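Long-range contact in DegV family protein (Eubacterium eligens, PDB 3FDJ), which is of unknown function but, as a member of the DegV family, probably binds a fatty acid or similar lipid: residues D75-A85 with Q107-T118. Residues are numbered along the deposited sequence; the frame is centred on the assembly and turned at random. Where two conformers were deposited one is given.
Sequences DDEIFVVTITA and QAKVRVIDSKST
Val80 O accepts from Ile113 N at 2.7 Å, the shortest rung of a parallel ladder that pairs strand 77-82 with strand 109-114, their axes 4.6 Å apart and 18° from aligned. The ladder alternates from Asp76 O and Lys109 N to Thr82 N and Ile113 O. Helix 90-102 links the strands, making a beta-alpha-beta unit.

Apolar contacts flank the ladder. On one face Val80 CG2 meets Val110 CG1 at 4.0 Å, while the methyl Thr82 CG2 lies against Val112 CG1. On the other, the Phe79 ring obliquely meets the aliphatic CB and CG of Arg111, CD1 to CB 3.6 Å; ring and guanidinium planes 69° apart rule out stacking between them. Ile113 CG1 sits over the centre of that guanidinium; a bend at chi2 (66°) brings the arginine chain back so that NE reaches Val112 O, and NH2 forms salt bridges with Asp143 and Asp147 of helix 139-150.

Toward the C-terminal ends of the strands, polar side chains join in. Ser115 N and Ser115 OG both donate to Thr82 O, the hydroxyl at 2.7 Å, and OG accepts from Ser117 N in an ST turn. Thr84 N bonds to Ser117 O. Asp114 OD1 receives Ala85 N at 3.1 Å and Lys116 N at 2.9 Å from opposite faces of the carboxylate, the latter closing an Asx turn. A water joins Asp114 OD2 to Thr84 OG1, which also bonds to Gly194 O. With Asp114 replaced by an alanine, the Ala85 and Lys116 amides would probably lose this shared acceptor, leaving the turn at Ala85 less firmly held.

A serine hydroxyl and a carboxylate thus hold the loops following both strands where the regular ladder stops.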
loop_
_atom_site.group_PDB
_atom_site.type_symbol
_atom_site.label_atom_id
_atom_site.label_comp_id
_atom_site.label_asym_id
_atom_site.label_seq_id
_atom_site.Cartn_x
_atom_site.Cartn_y
_atom_site.Cartn_z
ATOM N N ASP A 75 -11.945 6.714 -20.414
ATOM C CA ASP A 75 -12.621 5.427 -20.344
ATOM C C ASP A 75 -13.945 5.532 -19.604
ATOM O O ASP A 75 -14.155 6.404 -18.760
ATOM C CB ASP A 75 -11.681 4.382 -19.738
ATOM C CG ASP A 75 -10.624 3.936 -20.739
ATOM O OD1 ASP A 75 -10.941 3.868 -21.955
ATOM O OD2 ASP A 75 -9.468 3.692 -20.358
ATOM N N ASP A 76 -14.856 4.638 -19.945
ATOM C CA ASP A 76 -16.168 4.674 -19.379
ATOM C C ASP A 76 -16.428 3.739 -18.204
ATOM O O ASP A 76 -17.502 3.806 -17.617
ATOM C CB ASP A 76 -17.197 4.435 -20.463
ATOM C CG ASP A 76 -17.378 5.653 -21.346
ATOM O OD1 ASP A 76 -17.322 6.804 -20.819
ATOM O OD2 ASP A 76 -17.566 5.458 -22.550
ATOM N N GLU A 77 -15.495 2.855 -17.898
ATOM C CA GLU A 77 -15.599 1.997 -16.718
ATOM C C GLU A 77 -14.254 2.011 -15.993
ATOM O O GLU A 77 -13.248 1.532 -16.514
ATOM C CB GLU A 77 -15.947 0.539 -17.104
ATOM C CG GLU A 77 -17.309 0.393 -17.694
ATOM C CD GLU A 77 -17.657 -1.019 -18.169
ATOM O OE1 GLU A 77 -16.868 -1.663 -18.897
ATOM O OE2 GLU A 77 -18.782 -1.444 -17.851
ATOM N N ILE A 78 -14.239 2.583 -14.797
ATOM C CA ILE A 78 -13.016 2.805 -14.053
ATOM C C ILE A 78 -13.175 2.379 -12.606
ATOM O O ILE A 78 -14.181 2.710 -11.952
ATOM C CB ILE A 78 -12.598 4.299 -14.078
ATOM C CG1 ILE A 78 -12.507 4.838 -15.519
ATOM C CG2 ILE A 78 -11.254 4.542 -13.300
ATOM C CD1 ILE A 78 -12.168 6.332 -15.601
ATOM N N PHE A 79 -12.176 1.643 -12.114
ATOM C CA PHE A 79 -12.032 1.375 -10.697
ATOM C C PHE A 79 -10.792 2.116 -10.235
ATOM O O PHE A 79 -9.732 2.047 -10.873
ATOM C CB PHE A 79 -11.918 -0.132 -10.388
ATOM C CG PHE A 79 -13.195 -0.879 -10.565
ATOM C CD1 PHE A 79 -14.204 -0.815 -9.603
ATOM C CD2 PHE A 79 -13.417 -1.636 -11.699
ATOM C CE1 PHE A 79 -15.387 -1.506 -9.785
ATOM C CE2 PHE A 79 -14.631 -2.315 -11.899
ATOM C CZ PHE A 79 -15.612 -2.235 -10.948
ATOM N N VAL A 80 -10.936 2.836 -9.125
ATOM C CA VAL A 80 -9.842 3.598 -8.531
ATOM C C VAL A 80 -9.573 3.054 -7.151
ATOM O O VAL A 80 -10.495 3.012 -6.325
ATOM C CB VAL A 80 -10.201 5.091 -8.417
ATOM C CG1 VAL A 80 -8.967 5.890 -7.969
ATOM C CG2 VAL A 80 -10.745 5.647 -9.754
ATOM N N VAL A 81 -8.335 2.636 -6.869
ATOM C CA VAL A 81 -7.992 2.141 -5.525
ATOM C C VAL A 81 -7.133 3.179 -4.819
ATOM O O VAL A 81 -6.165 3.682 -5.391
ATOM C CB VAL A 81 -7.278 0.783 -5.599
ATOM C CG1 VAL A 81 -6.952 0.244 -4.176
ATOM C CG2 VAL A 81 -8.147 -0.232 -6.379
ATOM N N THR A 82 -7.516 3.547 -3.603
ATOM C CA THR A 82 -6.772 4.551 -2.859
ATOM C C THR A 82 -6.246 4.009 -1.535
ATOM O O THR A 82 -6.765 3.060 -0.980
ATOM C CB THR A 82 -7.585 5.847 -2.548
ATOM O OG1 THR A 82 -8.534 5.611 -1.504
ATOM C CG2 THR A 82 -8.325 6.405 -3.814
ATOM N N ILE A 83 -5.183 4.637 -1.059
ATOM C CA ILE A 83 -4.683 4.448 0.296
ATOM C C ILE A 83 -5.793 4.855 1.283
ATOM O O ILE A 83 -6.665 5.681 0.971
ATOM C CB ILE A 83 -3.377 5.263 0.477
ATOM C CG1 ILE A 83 -2.788 5.156 1.908
ATOM C CG2 ILE A 83 -3.620 6.692 0.103
ATOM C CD1 ILE A 83 -1.322 5.586 1.959
ATOM N N THR A 84 -5.774 4.231 2.454
ATOM C CA THR A 84 -6.767 4.440 3.487
ATOM C C THR A 84 -7.207 5.894 3.703
ATOM O O THR A 84 -6.398 6.825 3.904
ATOM C CB THR A 84 -6.296 3.841 4.831
ATOM O OG1 THR A 84 -7.268 4.146 5.835
ATOM C CG2 THR A 84 -4.915 4.369 5.238
ATOM N N ALA A 85 -8.521 6.075 3.676
ATOM C CA ALA A 85 -9.117 7.358 4.003
ATOM C C ALA A 85 -8.889 7.689 5.477
ATOM O O ALA A 85 -9.043 8.832 5.897
ATOM C CB ALA A 85 -10.607 7.328 3.692
ATOM N N GLN A 107 -21.535 8.677 -20.013
ATOM C CA GLN A 107 -21.787 7.253 -19.900
ATOM C C GLN A 107 -20.862 6.594 -18.863
ATOM O O GLN A 107 -20.927 5.391 -18.679
ATOM C CB GLN A 107 -21.662 6.596 -21.274
ATOM C CG GLN A 107 -22.905 6.767 -22.130
ATOM C CD GLN A 107 -23.011 8.122 -22.782
ATOM O OE1 GLN A 107 -22.100 8.541 -23.515
ATOM N NE2 GLN A 107 -24.142 8.812 -22.556
ATOM N N ALA A 108 -20.064 7.382 -18.145
ATOM C CA ALA A 108 -19.006 6.799 -17.321
ATOM C C ALA A 108 -19.554 6.220 -16.033
ATOM O O ALA A 108 -20.499 6.749 -15.449
ATOM C CB ALA A 108 -17.935 7.834 -16.998
ATOM N N LYS A 109 -18.923 5.135 -15.596
ATOM C CA LYS A 109 -19.084 4.584 -14.258
ATOM C C LYS A 109 -17.723 4.547 -13.603
ATOM O O LYS A 109 -16.768 4.002 -14.184
ATOM C CB LYS A 109 -19.596 3.155 -14.348
ATOM C CG LYS A 109 -20.937 3.054 -15.009
ATOM C CD LYS A 109 -21.525 1.646 -14.895
ATOM C CE LYS A 109 -21.425 0.844 -16.160
ATOM N NZ LYS A 109 -22.793 0.272 -16.452
ATOM N N VAL A 110 -17.624 5.119 -12.407
ATOM C CA VAL A 110 -16.379 5.190 -11.689
ATOM C C VAL A 110 -16.604 4.796 -10.258
ATOM O O VAL A 110 -17.459 5.375 -9.582
ATOM C CB VAL A 110 -15.789 6.622 -11.727
ATOM C CG1 VAL A 110 -14.429 6.665 -11.013
ATOM C CG2 VAL A 110 -15.651 7.120 -13.196
ATOM N N ARG A 111 -15.851 3.818 -9.782
ATOM C CA ARG A 111 -15.958 3.385 -8.390
ATOM C C ARG A 111 -14.636 3.696 -7.746
ATOM O O ARG A 111 -13.591 3.227 -8.224
ATOM C CB ARG A 111 -16.255 1.891 -8.288
ATOM C CG ARG A 111 -15.960 1.295 -6.898
ATOM C CD ARG A 111 -16.888 1.845 -5.801
ATOM N NE ARG A 111 -16.340 1.581 -4.460
ATOM C CZ ARG A 111 -16.372 0.403 -3.822
ATOM N NH1 ARG A 111 -15.848 0.312 -2.616
ATOM N NH2 ARG A 111 -16.942 -0.676 -4.353
ATOM N N VAL A 112 -14.677 4.499 -6.688
ATOM C CA VAL A 112 -13.478 4.761 -5.890
ATOM C C VAL A 112 -13.532 3.822 -4.683
ATOM O O VAL A 112 -14.530 3.815 -3.949
ATOM C CB VAL A 112 -13.364 6.210 -5.449
ATOM C CG1 VAL A 112 -12.062 6.412 -4.669
ATOM C CG2 VAL A 112 -13.435 7.199 -6.648
ATOM N N ILE A 113 -12.463 3.035 -4.532
ATOM C CA ILE A 113 -12.317 2.038 -3.459
ATOM C C ILE A 113 -11.321 2.549 -2.430
ATOM O O ILE A 113 -10.129 2.692 -2.711
ATOM C CB ILE A 113 -11.834 0.669 -3.984
ATOM C CG1 ILE A 113 -12.771 0.132 -5.058
ATOM C CG2 ILE A 113 -11.692 -0.335 -2.805
ATOM C CD1 ILE A 113 -12.193 -1.068 -5.796
ATOM N N ASP A 114 -11.830 2.850 -1.239
ATOM C CA ASP A 114 -10.979 3.108 -0.083
ATOM C C ASP A 114 -10.454 1.741 0.326
ATOM O O ASP A 114 -11.215 0.901 0.788
ATOM C CB ASP A 114 -11.799 3.718 1.050
ATOM C CG ASP A 114 -11.020 3.843 2.368
ATOM O OD1 ASP A 114 -9.798 3.628 2.378
ATOM O OD2 ASP A 114 -11.674 4.140 3.390
ATOM N N SER A 115 -9.165 1.513 0.136
ATOM C CA SER A 115 -8.577 0.212 0.466
ATOM C C SER A 115 -8.551 -0.067 1.948
ATOM O O SER A 115 -8.335 -1.214 2.320
ATOM C CB SER A 115 -7.151 0.097 -0.058
ATOM O OG SER A 115 -6.261 0.970 0.623
ATOM N N LYS A 116 -8.704 0.973 2.784
ATOM C CA LYS A 116 -8.546 0.842 4.231
ATOM C C LYS A 116 -7.132 0.345 4.583
ATOM O O LYS A 116 -6.888 -0.168 5.669
ATOM C CB LYS A 116 -9.602 -0.093 4.807
ATOM C CG LYS A 116 -11.037 0.216 4.393
ATOM C CD LYS A 116 -11.953 -0.776 5.111
ATOM C CE LYS A 116 -13.373 -0.754 4.642
ATOM N NZ LYS A 116 -14.179 -1.648 5.534
ATOM N N SER A 117 -6.198 0.544 3.672
ATOM C CA SER A 117 -4.860 0.058 3.855
ATOM C C SER A 117 -3.868 0.784 2.934
ATOM O O SER A 117 -4.012 1.976 2.674
ATOM C CB SER A 117 -4.873 -1.455 3.597
ATOM O OG SER A 117 -3.664 -2.080 4.031
ATOM N N THR A 118 -2.840 0.067 2.489
ATOM C CA THR A 118 -1.767 0.636 1.676
ATOM C C THR A 118 -0.999 -0.499 1.018
ATOM O O THR A 118 -1.195 -1.677 1.354
ATOM C CB THR A 118 -0.805 1.478 2.535
ATOM O OG1 THR A 118 -0.028 2.327 1.678
ATOM C CG2 THR A 118 0.112 0.578 3.407
HETATM O O HOH W 1 -19.020 8.882 -21.170
HETATM O O HOH W 2 -20.009 2.756 -18.452
HETATM O O HOH W 3 -10.294 3.773 5.714
#